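PDB 3C0T: mediator of RNA polymerase II transcription subunit 18 from Schizosaccharomyces pombe, which serves as a component of the Mediator coactivator complex, which conveys signals from gene-specific regulators to the basal RNA polymerase II machinery. Local coordinates for residues 54-60 / 77-83; 123-128 / 140-146; 35-39 / 149-153. All coordinates share one frame; numbering follows the deposited sequence.

Interaction 1: 54-60 / 77-83; sequences SWLRLCS and QWSMYLE
Arg57 and Tyr81, then Cys59 and Ser79, form successive hydrogen-bonded pairs between two antiparallel strands whose directions differ by 154°, with the non-hydrogen-bonded pair Leu58 and Met80 between them. Each outer pair is closed by two bonds: Arg57 N to Tyr81 O measures 2.9 Å and Tyr81 N to Arg57 O 2.7 Å, while the Cys59 and Ser79 backbones repeat the pattern.

On the face that carries Leu58, Met80, Ser60 and Trp78, the contact is mainly apolar, Ser60 contributing its CB. Leu58 and Met80 lie alongside one another, pointing the same way, with Leu58 CD1 3.3 Å from Met80 CG. With CG of Trp78 opposite its carbonyl carbon (chi1 -68°), the indole swings back across the neighbouring strand. Ser60 CB then sits 3.6 Å from the centroid of the six-membered ring and only 12° off its normal, a CH-pi contact over the face. Leu58 CB approaches the same ring obliquely, 3.5 Å from CE3.

The face of Arg57 and Tyr81 is polar at one end. The extended Arg57 chain crosses Glu83 at about a right angle, but Glu83 OE1 lies well out of the guanidinium plane, 3.8 Å from NE, so this long salt bridge works through charge alone. The NE hydrogen goes instead to a water 2.9 Å away, which also accepts from Glu83 N and lies 2.6 Å from Trp55 O. NH1 and NH2 bond to the backbone of a chain of another protein, and NH2 also to Pro52 O, which leaves Arg57 spanning an inner strand pair and a binding surface. Backbone bonds continue to strands 27-41 and 95-104 on the two flanks, so this is an interior strand pair of the curled antiparallel sheet, consistent with the beta barrel of Med18.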
loop_
_atom_site.group_PDB
_atom_site.type_symbol
_atom_site.label_atom_id
_atom_site.label_comp_id
_atom_site.label_asym_id
_atom_site.label_seq_id
_atom_site.Cartn_x
_atom_site.Cartn_y
_atom_site.Cartn_z
ATOM N N SER A 54 8.641 8.376 10.172
ATOM C CA SER A 54 9.918 8.936 9.736
ATOM C C SER A 54 10.757 7.858 9.052
ATOM O O SER A 54 11.897 8.106 8.660
ATOM C CB SER A 54 10.692 9.507 10.929
ATOM O OG SER A 54 11.165 8.464 11.771
ATOM N N TRP A 55 10.194 6.661 8.918
ATOM C CA TRP A 55 10.899 5.558 8.271
ATOM C C TRP A 55 10.806 5.694 6.753
ATOM O O TRP A 55 9.790 6.152 6.213
ATOM C CB TRP A 55 10.313 4.217 8.717
ATOM C CG TRP A 55 10.444 3.963 10.198
ATOM C CD1 TRP A 55 10.861 4.854 11.157
ATOM C CD2 TRP A 55 10.152 2.740 10.891
ATOM N NE1 TRP A 55 10.844 4.258 12.396
ATOM C CE2 TRP A 55 10.414 2.965 12.266
ATOM C CE3 TRP A 55 9.693 1.479 10.485
ATOM C CZ2 TRP A 55 10.234 1.971 13.241
ATOM C CZ3 TRP A 55 9.514 0.484 11.454
ATOM C CH2 TRP A 55 9.784 0.740 12.818
ATOM N N LEU A 56 11.883 5.310 6.076
ATOM C CA LEU A 56 11.966 5.372 4.623
ATOM C C LEU A 56 11.389 4.094 4.041
ATOM O O LEU A 56 11.846 2.993 4.354
ATOM C CB LEU A 56 13.430 5.534 4.192
ATOM C CG LEU A 56 13.942 6.930 3.808
ATOM C CD1 LEU A 56 13.023 8.018 4.311
ATOM C CD2 LEU A 56 15.344 7.110 4.367
ATOM N N ARG A 57 10.384 4.251 3.190
ATOM C CA ARG A 57 9.716 3.118 2.565
ATOM C C ARG A 57 10.053 3.105 1.081
ATOM O O ARG A 57 9.600 3.960 0.322
ATOM C CB ARG A 57 8.209 3.253 2.806
ATOM C CG ARG A 57 7.891 3.307 4.296
ATOM C CD ARG A 57 6.497 3.832 4.636
ATOM N NE ARG A 57 6.370 3.972 6.087
ATOM C CZ ARG A 57 6.255 2.947 6.926
ATOM N NH1 ARG A 57 6.231 1.710 6.458
ATOM N NH2 ARG A 57 6.221 3.149 8.236
ATOM N N LEU A 58 10.870 2.137 0.678
ATOM C CA LEU A 58 11.303 2.028 -0.706
ATOM C C LEU A 58 10.467 1.051 -1.505
ATOM O O LEU A 58 10.241 -0.086 -1.089
ATOM C CB LEU A 58 12.776 1.616 -0.757
ATOM C CG LEU A 58 13.864 2.673 -0.489
ATOM C CD1 LEU A 58 13.323 3.853 0.270
ATOM C CD2 LEU A 58 14.989 2.011 0.300
ATOM N N CYS A 59 10.011 1.501 -2.668
ATOM C CA CYS A 59 9.188 0.663 -3.514
ATOM C C CYS A 59 9.773 0.478 -4.899
ATOM O O CYS A 59 10.120 1.442 -5.582
ATOM C CB CYS A 59 7.781 1.247 -3.638
ATOM S SG CYS A 59 6.725 0.288 -4.748
ATOM N N SER A 60 9.882 -0.780 -5.301
ATOM C CA SER A 60 10.390 -1.117 -6.613
ATOM C C SER A 60 9.321 -1.914 -7.342
ATOM O O SER A 60 8.738 -2.848 -6.784
ATOM C CB SER A 60 11.656 -1.960 -6.497
ATOM O OG SER A 60 11.978 -2.526 -7.752
ATOM N N GLN A 77 14.667 1.205 -10.354
ATOM C CA GLN A 77 14.376 2.560 -9.948
ATOM C C GLN A 77 13.523 2.359 -8.702
ATOM O O GLN A 77 12.599 1.543 -8.701
ATOM C CB GLN A 77 13.577 3.278 -11.036
ATOM C CG GLN A 77 13.331 4.751 -10.753
ATOM C CD GLN A 77 12.737 5.485 -11.940
ATOM O OE1 GLN A 77 12.585 6.706 -11.912
ATOM N NE2 GLN A 77 12.396 4.743 -12.991
ATOM N N TRP A 78 13.851 3.073 -7.636
ATOM C CA TRP A 78 13.096 2.959 -6.401
ATOM C C TRP A 78 12.352 4.235 -6.105
ATOM O O TRP A 78 12.870 5.325 -6.315
ATOM C CB TRP A 78 14.015 2.689 -5.208
ATOM C CG TRP A 78 14.678 1.361 -5.198
ATOM C CD1 TRP A 78 15.849 1.022 -5.810
ATOM C CD2 TRP A 78 14.219 0.185 -4.527
ATOM N NE1 TRP A 78 16.151 -0.294 -5.558
ATOM C CE2 TRP A 78 15.167 -0.831 -4.770
ATOM C CE3 TRP A 78 13.098 -0.107 -3.738
ATOM C CZ2 TRP A 78 15.027 -2.125 -4.254
ATOM C CZ3 TRP A 78 12.958 -1.390 -3.228
ATOM C CH2 TRP A 78 13.921 -2.383 -3.487
ATOM N N SER A 79 11.125 4.101 -5.631
ATOM C CA SER A 79 10.364 5.265 -5.229
ATOM C C SER A 79 10.582 5.260 -3.723
ATOM O O SER A 79 10.549 4.206 -3.081
ATOM C CB SER A 79 8.890 5.104 -5.570
ATOM O OG SER A 79 8.674 5.359 -6.944
ATOM N N MET A 80 10.835 6.429 -3.162
ATOM C CA MET A 80 11.094 6.532 -1.740
ATOM C C MET A 80 9.959 7.287 -1.065
ATOM O O MET A 80 9.650 8.419 -1.431
ATOM C CB MET A 80 12.427 7.238 -1.543
ATOM C CG MET A 80 13.021 7.120 -0.172
ATOM S SD MET A 80 14.777 7.534 -0.271
ATOM C CE MET A 80 14.682 9.258 -0.674
ATOM N N TYR A 81 9.334 6.655 -0.081
ATOM C CA TYR A 81 8.219 7.282 0.601
ATOM C C TYR A 81 8.389 7.568 2.082
ATOM O O TYR A 81 9.100 6.868 2.804
ATOM C CB TYR A 81 6.956 6.433 0.452
ATOM C CG TYR A 81 6.401 6.308 -0.947
ATOM C CD1 TYR A 81 6.945 5.404 -1.860
ATOM C CD2 TYR A 81 5.294 7.060 -1.343
ATOM C CE1 TYR A 81 6.395 5.249 -3.130
ATOM C CE2 TYR A 81 4.737 6.914 -2.612
ATOM C CZ TYR A 81 5.290 6.007 -3.499
ATOM O OH TYR A 81 4.733 5.853 -4.755
ATOM N N LEU A 82 7.700 8.614 2.517
ATOM C CA LEU A 82 7.649 9.015 3.913
ATOM C C LEU A 82 6.148 9.118 4.157
ATOM O O LEU A 82 5.482 10.014 3.629
ATOM C CB LEU A 82 8.321 10.372 4.144
ATOM C CG LEU A 82 9.844 10.353 4.296
ATOM C CD1 LEU A 82 10.336 11.775 4.541
ATOM C CD2 LEU A 82 10.243 9.446 5.463
ATOM N N GLU A 83 5.608 8.187 4.931
ATOM C CA GLU A 83 4.178 8.193 5.202
ATOM C C GLU A 83 3.900 8.553 6.653
ATOM O O GLU A 83 4.377 7.891 7.573
ATOM C CB GLU A 83 3.582 6.824 4.849
ATOM C CG GLU A 83 4.032 6.338 3.466
ATOM C CD GLU A 83 3.451 4.995 3.069
ATOM O OE1 GLU A 83 3.218 4.149 3.960
ATOM O OE2 GLU A 83 3.244 4.779 1.854
HETATM O O HOH W 1 7.254 6.611 6.726
#

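Interaction 2: 123-128 / 140-146; sequences EYIIQG and IYQTLIP
Ile126 keeps CG1 beside its backbone N (chi1 -65°) and CG2 opposite that N, while Tyr141 holds its ring between its own backbone N and carbonyl carbon (chi1 69°); together these torsions bring the isoleucine branches against the tyrosine. The two belong to the arms of the beta hairpin made by strands 118-133 and 136-146, whose axes here run at 139° to each other. Ile126 CG2 comes obliquely to the ring, 3.7 Å from Tyr141 CD2, and CD1 bends back to Thr143 CB, also 3.7 Å away. Nearby, Tyr124, Tyr141 and Thr143 pack on apolar side chains of a chain of another protein.

Ile125, Gln127, Gln142 and Leu144 occupy the other face. Leu144 CD2 lies 3.5 Å from Gln127 CB, and Ile125 slides past Pro146 in the opposite direction, its CD1 against Pro146 CG. Phe156 and Phe35 add cover to this patch. The two glutamine chains run side by side, pointing the same way.

Two hydrogen-bonded pairs fix the register. Ile125 N with Leu144 O, and Leu144 N with Ile125 O at 2.6 Å, close one pair; the backbones of Gln127 and Gln142 close the next in the same way. Without a CB, which would clash with Ile140 O and Tyr141 CB, Gly128 draws in closer than the other paired residues of these segments: its CA is 3.9 Å from Tyr141 CA and 3.1 Å from Ile140 O. At the far end, Glu123, whose OE1 is salt-bridged to Arg150, sets OE2 3.7 Å from Pro146 CG.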
loop_
_atom_site.group_PDB
_atom_site.type_symbol
_atom_site.label_atom_id
_atom_site.label_comp_id
_atom_site.label_asym_id
_atom_site.label_seq_id
_atom_site.Cartn_x
_atom_site.Cartn_y
_atom_site.Cartn_z
ATOM N N GLU A 123 10.623 -5.952 5.150
ATOM C CA GLU A 123 10.314 -5.905 3.734
ATOM C C GLU A 123 9.140 -6.816 3.423
ATOM O O GLU A 123 8.857 -7.764 4.160
ATOM C CB GLU A 123 11.520 -6.344 2.904
ATOM C CG GLU A 123 11.947 -7.791 3.143
ATOM C CD GLU A 123 13.078 -8.215 2.228
ATOM O OE1 GLU A 123 13.900 -7.351 1.865
ATOM O OE2 GLU A 123 13.156 -9.408 1.877
ATOM N N TYR A 124 8.451 -6.518 2.330
ATOM C CA TYR A 124 7.325 -7.334 1.911
ATOM C C TYR A 124 7.021 -7.086 0.447
ATOM O O TYR A 124 7.605 -6.205 -0.195
ATOM C CB TYR A 124 6.070 -7.055 2.765
ATOM C CG TYR A 124 5.686 -5.600 2.855
ATOM C CD1 TYR A 124 6.291 -4.763 3.786
ATOM C CD2 TYR A 124 4.743 -5.049 1.979
ATOM C CE1 TYR A 124 5.975 -3.410 3.848
ATOM C CE2 TYR A 124 4.413 -3.697 2.031
ATOM C CZ TYR A 124 5.036 -2.881 2.971
ATOM O OH TYR A 124 4.716 -1.544 3.044
ATOM N N ILE A 125 6.103 -7.881 -0.076
ATOM C CA ILE A 125 5.712 -7.793 -1.465
ATOM C C ILE A 125 4.216 -7.520 -1.567
ATOM O O ILE A 125 3.429 -8.046 -0.779
ATOM C CB ILE A 125 6.064 -9.113 -2.190
ATOM C CG1 ILE A 125 7.579 -9.186 -2.395
ATOM C CG2 ILE A 125 5.303 -9.220 -3.512
ATOM C CD1 ILE A 125 8.066 -10.504 -2.974
ATOM N N ILE A 126 3.834 -6.664 -2.511
ATOM C CA ILE A 126 2.427 -6.353 -2.723
ATOM C C ILE A 126 2.004 -6.937 -4.064
ATOM O O ILE A 126 2.621 -6.673 -5.107
ATOM C CB ILE A 126 2.132 -4.829 -2.748
ATOM C CG1 ILE A 126 2.417 -4.199 -1.376
ATOM C CG2 ILE A 126 0.665 -4.596 -3.104
ATOM C CD1 ILE A 126 1.667 -4.851 -0.225
ATOM N N GLN A 127 0.948 -7.740 -4.008
ATOM C CA GLN A 127 0.372 -8.397 -5.165
ATOM C C GLN A 127 -1.074 -7.923 -5.282
ATOM O O GLN A 127 -1.830 -8.009 -4.309
ATOM C CB GLN A 127 0.379 -9.911 -4.941
ATOM C CG GLN A 127 -0.437 -10.711 -5.953
ATOM C CD GLN A 127 -0.822 -12.095 -5.428
ATOM O OE1 GLN A 127 -0.701 -13.087 -6.137
ATOM N NE2 GLN A 127 -1.291 -12.159 -4.188
ATOM N N GLY A 128 -1.474 -7.442 -6.455
ATOM C CA GLY A 128 -2.847 -7.000 -6.594
ATOM C C GLY A 128 -3.207 -6.392 -7.931
ATOM O O GLY A 128 -2.436 -6.458 -8.898
ATOM N N ILE A 140 -6.793 -3.429 -5.008
ATOM C CA ILE A 140 -7.192 -4.591 -4.223
ATOM C C ILE A 140 -5.923 -5.438 -4.211
ATOM O O ILE A 140 -5.423 -5.847 -5.261
ATOM C CB ILE A 140 -8.404 -5.338 -4.855
ATOM C CG1 ILE A 140 -8.821 -6.503 -3.954
ATOM C CG2 ILE A 140 -8.083 -5.799 -6.261
ATOM C CD1 ILE A 140 -10.179 -7.092 -4.316
ATOM N N TYR A 141 -5.384 -5.682 -3.023
ATOM C CA TYR A 141 -4.121 -6.403 -2.936
ATOM C C TYR A 141 -3.942 -7.316 -1.744
ATOM O O TYR A 141 -4.737 -7.332 -0.808
ATOM C CB TYR A 141 -2.963 -5.402 -2.915
ATOM C CG TYR A 141 -2.893 -4.586 -1.636
ATOM C CD1 TYR A 141 -3.691 -3.452 -1.456
ATOM C CD2 TYR A 141 -2.032 -4.949 -0.599
ATOM C CE1 TYR A 141 -3.631 -2.702 -0.281
ATOM C CE2 TYR A 141 -1.966 -4.206 0.585
ATOM C CZ TYR A 141 -2.767 -3.083 0.737
ATOM O OH TYR A 141 -2.699 -2.336 1.904
ATOM N N GLN A 142 -2.840 -8.052 -1.786
ATOM C CA GLN A 142 -2.478 -8.978 -0.734
ATOM C C GLN A 142 -1.020 -8.687 -0.414
ATOM O O GLN A 142 -0.236 -8.395 -1.320
ATOM C CB GLN A 142 -2.638 -10.405 -1.245
ATOM C CG GLN A 142 -2.957 -11.406 -0.158
ATOM C CD GLN A 142 -3.595 -12.648 -0.716
ATOM O OE1 GLN A 142 -2.972 -13.396 -1.485
ATOM N NE2 GLN A 142 -4.858 -12.874 -0.353
ATOM N N THR A 143 -0.642 -8.723 0.859
ATOM C CA THR A 143 0.755 -8.470 1.163
ATOM C C THR A 143 1.441 -9.810 1.422
ATOM O O THR A 143 1.004 -10.618 2.250
ATOM C CB THR A 143 0.929 -7.446 2.333
ATOM O OG1 THR A 143 1.347 -8.110 3.520
ATOM C CG2 THR A 143 -0.349 -6.700 2.577
ATOM N N LEU A 144 2.494 -10.050 0.648
ATOM C CA LEU A 144 3.248 -11.291 0.700
ATOM C C LEU A 144 4.631 -11.173 1.322
ATOM O O LEU A 144 5.109 -10.076 1.600
ATOM C CB LEU A 144 3.358 -11.856 -0.718
ATOM C CG LEU A 144 2.182 -12.659 -1.308
ATOM C CD1 LEU A 144 0.925 -12.542 -0.454
ATOM C CD2 LEU A 144 1.928 -12.185 -2.733
ATOM N N ILE A 145 5.269 -12.322 1.520
ATOM C CA ILE A 145 6.598 -12.402 2.114
ATOM C C ILE A 145 7.523 -13.175 1.182
ATOM O O ILE A 145 7.193 -14.278 0.756
ATOM C CB ILE A 145 6.546 -13.154 3.483
ATOM C CG1 ILE A 145 5.566 -12.456 4.429
ATOM C CG2 ILE A 145 7.929 -13.207 4.118
ATOM C CD1 ILE A 145 5.923 -11.014 4.702
ATOM N N PRO A 146 8.694 -12.604 0.853
ATOM C CA PRO A 146 9.657 -13.270 -0.037
ATOM C C PRO A 146 10.085 -14.611 0.569
ATOM O O PRO A 146 10.141 -14.757 1.794
ATOM C CB PRO A 146 10.827 -12.291 -0.084
ATOM C CG PRO A 146 10.209 -10.976 0.239
ATOM C CD PRO A 146 9.216 -11.306 1.311
#

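Interaction 3: 35-39 / 149-153; sequences FWVVY and QRSIK
Phe35 and Arg150 carry this contact between them, the Phe35 ring reaching from strand 27-41 into the bend of the loop 149-153. Its CB already points to the loop, and with CG opposite the backbone N (chi1 -160°) the ring continues that course. Beyond CB and CG, one side of the ring meets the later residues: CD1 is 3.9 Å from Ile152 CG2, and CE1 is 3.3 Å from Ser151 O, which lies at the edge near the ring plane. At the far end, CZ touches the loop backbone 3.6 Å from Arg150 CA. Returning along the other side, CE2 is 3.9 Å from Arg150 CD, where the two side chains cross at about a right angle and the ring and guanidinium planes are 70° apart.

Arg150 is able to fold back over the strand because its chain turns at both chi2 and chi3. Val37 CG1 then lies over one face of the guanidinium, offset toward its rim and 3.7 Å from NE, and NH1 comes within 4.1 Å of Tyr39 OH. The charge is met outside this pair, by Glu123. Arg150 O accepts from Trp72 NE1, whose ring also meets Phe35. Ser151 OG accepts from Lys153 N at 3.2 Å, an ST turn within the loop.

Trimming Phe35 to an alanine is likely to open a gap beneath Arg150 CA and Ile152 CG2 and leave the arginine chain freer to shift. No hydrogen bond crosses between the two segments, which implies that the loop is seated on the strand by van der Waals contact and that its polar hold comes from neighbouring residues such as Glu123 and Trp72.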
loop_
_atom_site.group_PDB
_atom_site.type_symbol
_atom_site.label_atom_id
_atom_site.label_comp_id
_atom_site.label_asym_id
_atom_site.label_seq_id
_atom_site.Cartn_x
_atom_site.Cartn_y
_atom_site.Cartn_z
ATOM N N PHE A 35 7.946 -4.557 -4.671
ATOM C CA PHE A 35 8.808 -5.036 -3.601
ATOM C C PHE A 35 9.062 -3.813 -2.717
ATOM O O PHE A 35 9.546 -2.781 -3.196
ATOM C CB PHE A 35 10.136 -5.562 -4.152
ATOM C CG PHE A 35 10.854 -6.484 -3.210
ATOM C CD1 PHE A 35 10.844 -7.863 -3.416
ATOM C CD2 PHE A 35 11.506 -5.982 -2.092
ATOM C CE1 PHE A 35 11.476 -8.732 -2.515
ATOM C CE2 PHE A 35 12.141 -6.843 -1.181
ATOM C CZ PHE A 35 12.123 -8.220 -1.397
ATOM N N TRP A 36 8.713 -3.923 -1.439
ATOM C CA TRP A 36 8.897 -2.830 -0.495
ATOM C C TRP A 36 9.917 -3.186 0.566
ATOM O O TRP A 36 9.861 -4.274 1.141
ATOM C CB TRP A 36 7.586 -2.500 0.233
ATOM C CG TRP A 36 6.542 -1.840 -0.598
ATOM C CD1 TRP A 36 5.674 -2.449 -1.458
ATOM C CD2 TRP A 36 6.243 -0.436 -0.650
ATOM N NE1 TRP A 36 4.857 -1.516 -2.037
ATOM C CE2 TRP A 36 5.179 -0.273 -1.559
ATOM C CE3 TRP A 36 6.771 0.697 -0.013
ATOM C CZ2 TRP A 36 4.622 0.982 -1.854
ATOM C CZ3 TRP A 36 6.220 1.950 -0.307
ATOM C CH2 TRP A 36 5.152 2.079 -1.219
ATOM N N VAL A 37 10.843 -2.268 0.826
ATOM C CA VAL A 37 11.835 -2.465 1.879
ATOM C C VAL A 37 11.744 -1.192 2.723
ATOM O O VAL A 37 11.769 -0.074 2.196
ATOM C CB VAL A 37 13.282 -2.659 1.321
ATOM C CG1 VAL A 37 13.244 -3.540 0.091
ATOM C CG2 VAL A 37 13.914 -1.325 0.997
ATOM N N VAL A 38 11.603 -1.363 4.030
ATOM C CA VAL A 38 11.474 -0.226 4.923
ATOM C C VAL A 38 12.712 -0.037 5.793
ATOM O O VAL A 38 13.266 -1.005 6.307
ATOM C CB VAL A 38 10.225 -0.404 5.815
ATOM C CG1 VAL A 38 10.036 0.805 6.714
ATOM C CG2 VAL A 38 8.997 -0.625 4.940
ATOM N N TYR A 39 13.140 1.215 5.940
ATOM C CA TYR A 39 14.311 1.563 6.747
ATOM C C TYR A 39 13.945 2.535 7.852
ATOM O O TYR A 39 13.186 3.482 7.644
ATOM C CB TYR A 39 15.406 2.201 5.891
ATOM C CG TYR A 39 16.174 1.216 5.052
ATOM C CD1 TYR A 39 15.653 0.734 3.854
ATOM C CD2 TYR A 39 17.420 0.747 5.467
ATOM C CE1 TYR A 39 16.354 -0.192 3.086
ATOM C CE2 TYR A 39 18.129 -0.182 4.706
ATOM C CZ TYR A 39 17.587 -0.644 3.519
ATOM O OH TYR A 39 18.274 -1.561 2.762
ATOM N N GLN A 149 15.118 -13.368 1.692
ATOM C CA GLN A 149 15.258 -11.924 1.812
ATOM C C GLN A 149 15.800 -11.246 0.548
ATOM O O GLN A 149 16.790 -11.686 -0.026
ATOM C CB GLN A 149 16.135 -11.567 3.015
ATOM C CG GLN A 149 16.285 -10.065 3.218
ATOM C CD GLN A 149 16.778 -9.701 4.608
ATOM O OE1 GLN A 149 16.096 -9.948 5.605
ATOM N NE2 GLN A 149 17.967 -9.110 4.680
ATOM N N ARG A 150 15.126 -10.174 0.131
ATOM C CA ARG A 150 15.485 -9.387 -1.050
ATOM C C ARG A 150 15.457 -10.204 -2.338
ATOM O O ARG A 150 16.157 -9.887 -3.306
ATOM C CB ARG A 150 16.865 -8.743 -0.863
ATOM C CG ARG A 150 17.069 -7.411 -1.613
ATOM C CD ARG A 150 15.984 -6.376 -1.270
ATOM N NE ARG A 150 15.782 -6.266 0.171
ATOM C CZ ARG A 150 16.587 -5.612 1.002
ATOM N NH1 ARG A 150 17.663 -4.986 0.539
ATOM N NH2 ARG A 150 16.323 -5.597 2.300
ATOM N N SER A 151 14.631 -11.248 -2.354
ATOM C CA SER A 151 14.503 -12.106 -3.526
ATOM C C SER A 151 13.166 -11.906 -4.238
ATOM O O SER A 151 12.117 -11.821 -3.604
ATOM C CB SER A 151 14.651 -13.577 -3.121
ATOM O OG SER A 151 14.419 -14.439 -4.224
ATOM N N ILE A 152 13.210 -11.829 -5.563
ATOM C CA ILE A 152 12.002 -11.662 -6.357
ATOM C C ILE A 152 11.665 -12.980 -7.049
ATOM O O ILE A 152 10.780 -13.036 -7.906
ATOM C CB ILE A 152 12.176 -10.572 -7.424
ATOM C CG1 ILE A 152 13.365 -10.909 -8.326
ATOM C CG2 ILE A 152 12.365 -9.224 -6.755
ATOM C CD1 ILE A 152 13.573 -9.929 -9.461
ATOM N N LYS A 153 12.375 -14.042 -6.679
ATOM C CA LYS A 153 12.120 -15.349 -7.268
ATOM C C LYS A 153 10.999 -16.050 -6.507
ATOM O O LYS A 153 11.081 -16.236 -5.287
ATOM C CB LYS A 153 13.383 -16.229 -7.237
ATOM C CG LYS A 153 14.559 -15.670 -8.032
ATOM C CD LYS A 153 15.674 -16.696 -8.224
ATOM C CE LYS A 153 16.175 -17.259 -6.896
ATOM N NZ LYS A 153 16.669 -16.192 -5.974
#

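Overall arrangement
All three contacts bear on one curled antiparallel sheet, with strand 27-41 between the other two: it bonds to 56-61 through Leu56 O and Tyr39 N, 2.7 Å apart, and to 118-133 through Tyr124 O and Trp36 N. Interactions 1 and 2 are strand pairs held by backbone bonds, their centres 15 Å apart and not touching; interaction 2 is the more buried, while interaction 1 is partly buried and uses a water and charges at its polar end. Interaction 3 is buried too, but seats a loop by packing of side chains on one another and on the loop backbone. Glu123 of interaction 2 and Arg150 of interaction 3 join these two through a 2.8 Å OE1-NE salt bridge.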